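Local coordinates for protein lantibiotic dehydratase (Microbispora corallina, PDB 5EHK) that probably dehydrates serine and threonine residues of the precursor peptide of the lantibiotic NAI-107, using glutamyl-tRNA as the source of activating glutamate, at residues 883-886 against 887-891; 405-408 against 409-412. All coordinates share one frame; numbering follows the deposited sequence.

Contact 1 (883-886 against 887-891); sequences LPEI and GARLV
Ile886 and Leu890 lie side by side on one face of helix 875-895 and point the same way. Their branches meet through Ile886 CG2 and Leu890 CD1, 3.7 Å apart. With chi1 at -89°, Ile886 sets CG2 roughly opposite its own N, on the side of Leu890. The same pair is tied through the backbone: Leu890 N donates to Ile886 O at 2.8 Å. Gly887 N gives an equally short bond of 2.8 Å to Leu883 O. This is the tight, buried side. Leu822 of strand 819-824 touches both Ile886 and Leu890, and Leu842 of helix 839-848 also packs on Ile886. Leu883 packs on Trp879 of the second subunit.

The other side is looser. Ala888 is exposed, and Pro884, Glu885 and Arg889 are partly so, although Ala845 and Val841 of helix 839-848 touch Glu885 and Arg889. Ala888 N reaches Pro884 O at 3.2 Å, and Arg889 N reaches Glu885 O at 3.3 Å. Arg889 NH1 stays 4.5 Å from Glu885 OE2, too far for a salt bridge, although the charges probably attract. Glu885 OE1 is instead hydrogen-bonded to His849 NE2. Arg889 NE has a long, weak ion pair with Glu892. This is i to i+4 pairing along an amphipathic alpha-helix, whose apolar face lies on the four-stranded antiparallel sheet of the C-terminal part.

Contact 2 (405-408 against 409-412); sequences ALRR and YHEA
Arg407 and His410 approach each other on the first turn of helix 407-417. Arg407 NH2 comes to 3.6 Å from His410 ND1, which lies at the guanidinium edge, near its plane. NH2 is oblique to the imidazole, and with the planes 44° apart the groups are not stacked. A water joins the two side chains. It accepts from Arg407 NE at 3.2 Å and lies 3.1 Å from His410 ND1, in the plane of the ring. The bends at chi2 and chi3 of Arg407 fold its chain back toward this ring. Arg407 NH1 forms a salt bridge with Glu658 and a hydrogen bond with Met403 O, and His410 NE2 is hydrogen-bonded to Asn616 O. Both imidazole nitrogens therefore have partners, which probably limits the ring's rotation.

The backbone acceptors are met in turn. Leu406, at the N-cap position, takes His410 N on its O at 3.1 Å. Arg407 O takes Glu411 N, and Arg408 O takes Ala412 N at 2.9 Å. One residue earlier in this series, a second water sits between Ala405 O, to which it donates, and Tyr409 N, from which it weakly accepts, both at 3.1 Å. It stands where a direct i to i+4 bond would continue the series. Tyr409 OH is bonded to Gly436 O. Leu406 CD2 lies obliquely to the ring, 4.4 Å from Tyr409 CD2.

Around this helix start, Leu406 packs on Leu651 and Glu654 of helix 647-656. Tyr409 and His410 both rest on Leu620 of strand 620-624, and loop residues Leu428 and Pro438 touch Tyr409.

Contacts 1 and 2 are separate parts of one long chain. Their centres are about 40 Å apart, and their nearest atoms are about 29 Å apart. Contact 2 comes first, in the N-terminal dehydratase region, its centre about 9 Å from the centre of the chain. Contact 1 lies in the C-terminal region, its centre about 48 Å from that of the chain. In lantibiotic dehydratases of this type, the N-terminal region is associated with glutamylation and the C-terminal region with glutamate elimination, so the two probably belong to different catalytic halves. Contact 1 touches the second subunit, whereas no other protein chain of the assembly touches contact 2.

Contact 1 (883-886 against 887-891)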
loop_
_atom_site.group_PDB
_atom_site.type_symbol
_atom_site.label_atom_id
_atom_site.label_comp_id
_atom_site.label_asym_id
_atom_site.label_seq_id
_atom_site.Cartn_x
_atom_site.Cartn_y
_atom_site.Cartn_z
ATOM N N LEU A 883 21.811 26.267 22.046
ATOM C CA LEU A 883 21.892 25.216 21.033
ATOM C C LEU A 883 23.123 24.318 21.128
ATOM O O LEU A 883 22.992 23.098 21.056
ATOM C CB LEU A 883 21.787 25.780 19.626
ATOM C CG LEU A 883 21.871 24.668 18.596
ATOM C CD1 LEU A 883 20.642 23.781 18.715
ATOM C CD2 LEU A 883 21.921 25.309 17.254
ATOM N N PRO A 884 24.313 24.905 21.316
ATOM C CA PRO A 884 25.461 24.000 21.367
ATOM C C PRO A 884 25.558 23.218 22.671
ATOM O O PRO A 884 26.135 22.127 22.666
ATOM C CB PRO A 884 26.653 24.947 21.219
ATOM C CG PRO A 884 26.087 26.164 20.576
ATOM C CD PRO A 884 24.741 26.307 21.168
ATOM N N GLU A 885 25.000 23.728 23.761
ATOM C CA GLU A 885 25.005 22.937 24.985
ATOM C C GLU A 885 24.096 21.727 24.784
ATOM O O GLU A 885 24.482 20.593 25.062
ATOM C CB GLU A 885 24.581 23.768 26.199
ATOM C CG GLU A 885 24.442 22.938 27.467
ATOM C CD GLU A 885 24.268 23.764 28.742
ATOM O OE1 GLU A 885 24.246 25.021 28.659
ATOM O OE2 GLU A 885 24.122 23.136 29.826
ATOM N N ILE A 886 22.893 22.009 24.293
ATOM C CA ILE A 886 21.905 21.026 23.908
ATOM C C ILE A 886 22.460 19.975 22.932
ATOM O O ILE A 886 22.263 18.761 23.125
ATOM C CB ILE A 886 20.709 21.737 23.247
ATOM C CG1 ILE A 886 19.681 22.120 24.303
ATOM C CG2 ILE A 886 19.984 20.832 22.295
ATOM C CD1 ILE A 886 18.364 22.641 23.701
ATOM N N GLY A 887 23.142 20.433 21.890
ATOM C CA GLY A 887 23.643 19.525 20.881
ATOM C C GLY A 887 24.674 18.547 21.410
ATOM O O GLY A 887 24.682 17.374 21.050
ATOM N N ALA A 888 25.583 19.032 22.236
ATOM C CA ALA A 888 26.581 18.142 22.798
ATOM C C ALA A 888 25.902 17.045 23.633
ATOM O O ALA A 888 26.295 15.881 23.574
ATOM C CB ALA A 888 27.603 18.918 23.625
ATOM N N ARG A 889 24.897 17.414 24.428
ATOM C CA ARG A 889 24.159 16.414 25.183
ATOM C C ARG A 889 23.422 15.445 24.241
ATOM O O ARG A 889 23.398 14.236 24.485
ATOM C CB ARG A 889 23.207 17.065 26.201
ATOM C CG ARG A 889 23.850 18.130 27.118
ATOM C CD ARG A 889 25.099 17.647 27.876
ATOM N NE ARG A 889 24.792 16.876 29.084
ATOM C CZ ARG A 889 24.541 17.404 30.286
ATOM N NH1 ARG A 889 24.536 18.719 30.473
ATOM N NH2 ARG A 889 24.278 16.607 31.312
ATOM N N LEU A 890 22.837 15.982 23.165
ATOM C CA LEU A 890 22.100 15.174 22.199
ATOM C C LEU A 890 23.003 14.174 21.504
ATOM O O LEU A 890 22.586 13.054 21.222
ATOM C CB LEU A 890 21.320 16.021 21.188
ATOM C CG LEU A 890 20.130 16.763 21.785
ATOM C CD1 LEU A 890 19.374 17.534 20.705
ATOM C CD2 LEU A 890 19.178 15.823 22.551
ATOM N N VAL A 891 24.252 14.557 21.267
ATOM C CA VAL A 891 25.190 13.621 20.677
ATOM C C VAL A 891 25.610 12.560 21.714
ATOM O O VAL A 891 25.617 11.392 21.392
ATOM C CB VAL A 891 26.429 14.333 20.118
ATOM C CG1 VAL A 891 27.572 13.335 19.898
ATOM C CG2 VAL A 891 26.080 15.102 18.852
#

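Contact 2 (405-408 against 409-412)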
loop_
_atom_site.group_PDB
_atom_site.type_symbol
_atom_site.label_atom_id
_atom_site.label_comp_id
_atom_site.label_asym_id
_atom_site.label_seq_id
_atom_site.Cartn_x
_atom_site.Cartn_y
_atom_site.Cartn_z
ATOM N N ALA A 405 -10.565 9.489 -6.558
ATOM C CA ALA A 405 -9.364 10.325 -6.664
ATOM C C ALA A 405 -9.197 11.502 -5.674
ATOM O O ALA A 405 -8.146 12.132 -5.650
ATOM C CB ALA A 405 -9.213 10.844 -8.084
ATOM N N LEU A 406 -10.217 11.838 -4.896
ATOM C CA LEU A 406 -10.108 12.976 -4.009
ATOM C C LEU A 406 -10.382 12.547 -2.613
ATOM O O LEU A 406 -10.615 13.392 -1.756
ATOM C CB LEU A 406 -11.097 14.092 -4.357
ATOM C CG LEU A 406 -11.047 14.911 -5.645
ATOM C CD1 LEU A 406 -12.081 16.055 -5.581
ATOM C CD2 LEU A 406 -9.636 15.448 -5.947
ATOM N N ARG A 407 -10.412 11.248 -2.357
ATOM C CA ARG A 407 -10.708 10.821 -0.988
ATOM C C ARG A 407 -9.524 11.034 -0.027
ATOM O O ARG A 407 -9.680 11.598 1.063
ATOM C CB ARG A 407 -11.240 9.395 -0.957
ATOM C CG ARG A 407 -12.500 9.206 -1.768
ATOM C CD ARG A 407 -13.783 9.488 -0.983
ATOM N NE ARG A 407 -13.873 10.810 -0.371
ATOM C CZ ARG A 407 -14.018 11.968 -1.033
ATOM N NH1 ARG A 407 -14.024 12.007 -2.366
ATOM N NH2 ARG A 407 -14.123 13.110 -0.352
ATOM N N ARG A 408 -8.330 10.623 -0.442
ATOM C CA ARG A 408 -7.146 10.879 0.370
ATOM C C ARG A 408 -6.814 12.379 0.420
ATOM O O ARG A 408 -6.338 12.878 1.431
ATOM C CB ARG A 408 -5.948 10.054 -0.113
ATOM C CG ARG A 408 -6.124 8.527 0.025
ATOM C CD ARG A 408 -4.990 7.783 -0.709
ATOM N NE ARG A 408 -3.715 8.122 -0.072
ATOM C CZ ARG A 408 -3.279 7.571 1.059
ATOM N NH1 ARG A 408 -3.982 6.603 1.639
ATOM N NH2 ARG A 408 -2.137 7.972 1.595
ATOM N N TYR A 409 -7.058 13.093 -0.675
ATOM C CA TYR A 409 -6.843 14.540 -0.730
ATOM C C TYR A 409 -7.708 15.279 0.301
ATOM O O TYR A 409 -7.243 16.150 1.029
ATOM C CB TYR A 409 -7.197 15.021 -2.120
ATOM C CG TYR A 409 -6.548 16.310 -2.549
ATOM C CD1 TYR A 409 -5.197 16.367 -2.807
ATOM C CD2 TYR A 409 -7.299 17.449 -2.746
ATOM C CE1 TYR A 409 -4.603 17.531 -3.230
ATOM C CE2 TYR A 409 -6.729 18.603 -3.182
ATOM C CZ TYR A 409 -5.372 18.653 -3.417
ATOM O OH TYR A 409 -4.774 19.830 -3.835
ATOM N N HIS A 410 -8.976 14.902 0.356
ATOM C CA HIS A 410 -9.892 15.439 1.339
ATOM C C HIS A 410 -9.390 15.219 2.772
ATOM O O HIS A 410 -9.445 16.132 3.604
ATOM C CB HIS A 410 -11.261 14.797 1.137
ATOM C CG HIS A 410 -12.241 15.116 2.216
ATOM N ND1 HIS A 410 -12.953 14.141 2.881
ATOM C CD2 HIS A 410 -12.622 16.300 2.752
ATOM C CE1 HIS A 410 -13.726 14.713 3.787
ATOM N NE2 HIS A 410 -13.539 16.021 3.736
ATOM N N GLU A 411 -8.865 14.028 3.052
ATOM C CA GLU A 411 -8.327 13.742 4.381
ATOM C C GLU A 411 -7.119 14.629 4.627
ATOM O O GLU A 411 -6.952 15.173 5.709
ATOM C CB GLU A 411 -7.895 12.286 4.525
ATOM C CG GLU A 411 -9.001 11.252 4.630
ATOM C CD GLU A 411 -8.440 9.817 4.629
ATOM O OE1 GLU A 411 -7.629 9.505 5.537
ATOM O OE2 GLU A 411 -8.769 9.024 3.699
ATOM N N ALA A 412 -6.260 14.732 3.622
ATOM C CA ALA A 412 -5.059 15.532 3.734
ATOM C C ALA A 412 -5.455 16.973 4.066
ATOM O O ALA A 412 -4.907 17.588 4.999
ATOM C CB ALA A 412 -4.269 15.457 2.441
HETATM O O HOH W 1 -6.431 11.360 -3.203
HETATM O O HOH W 2 -13.028 11.097 2.702
#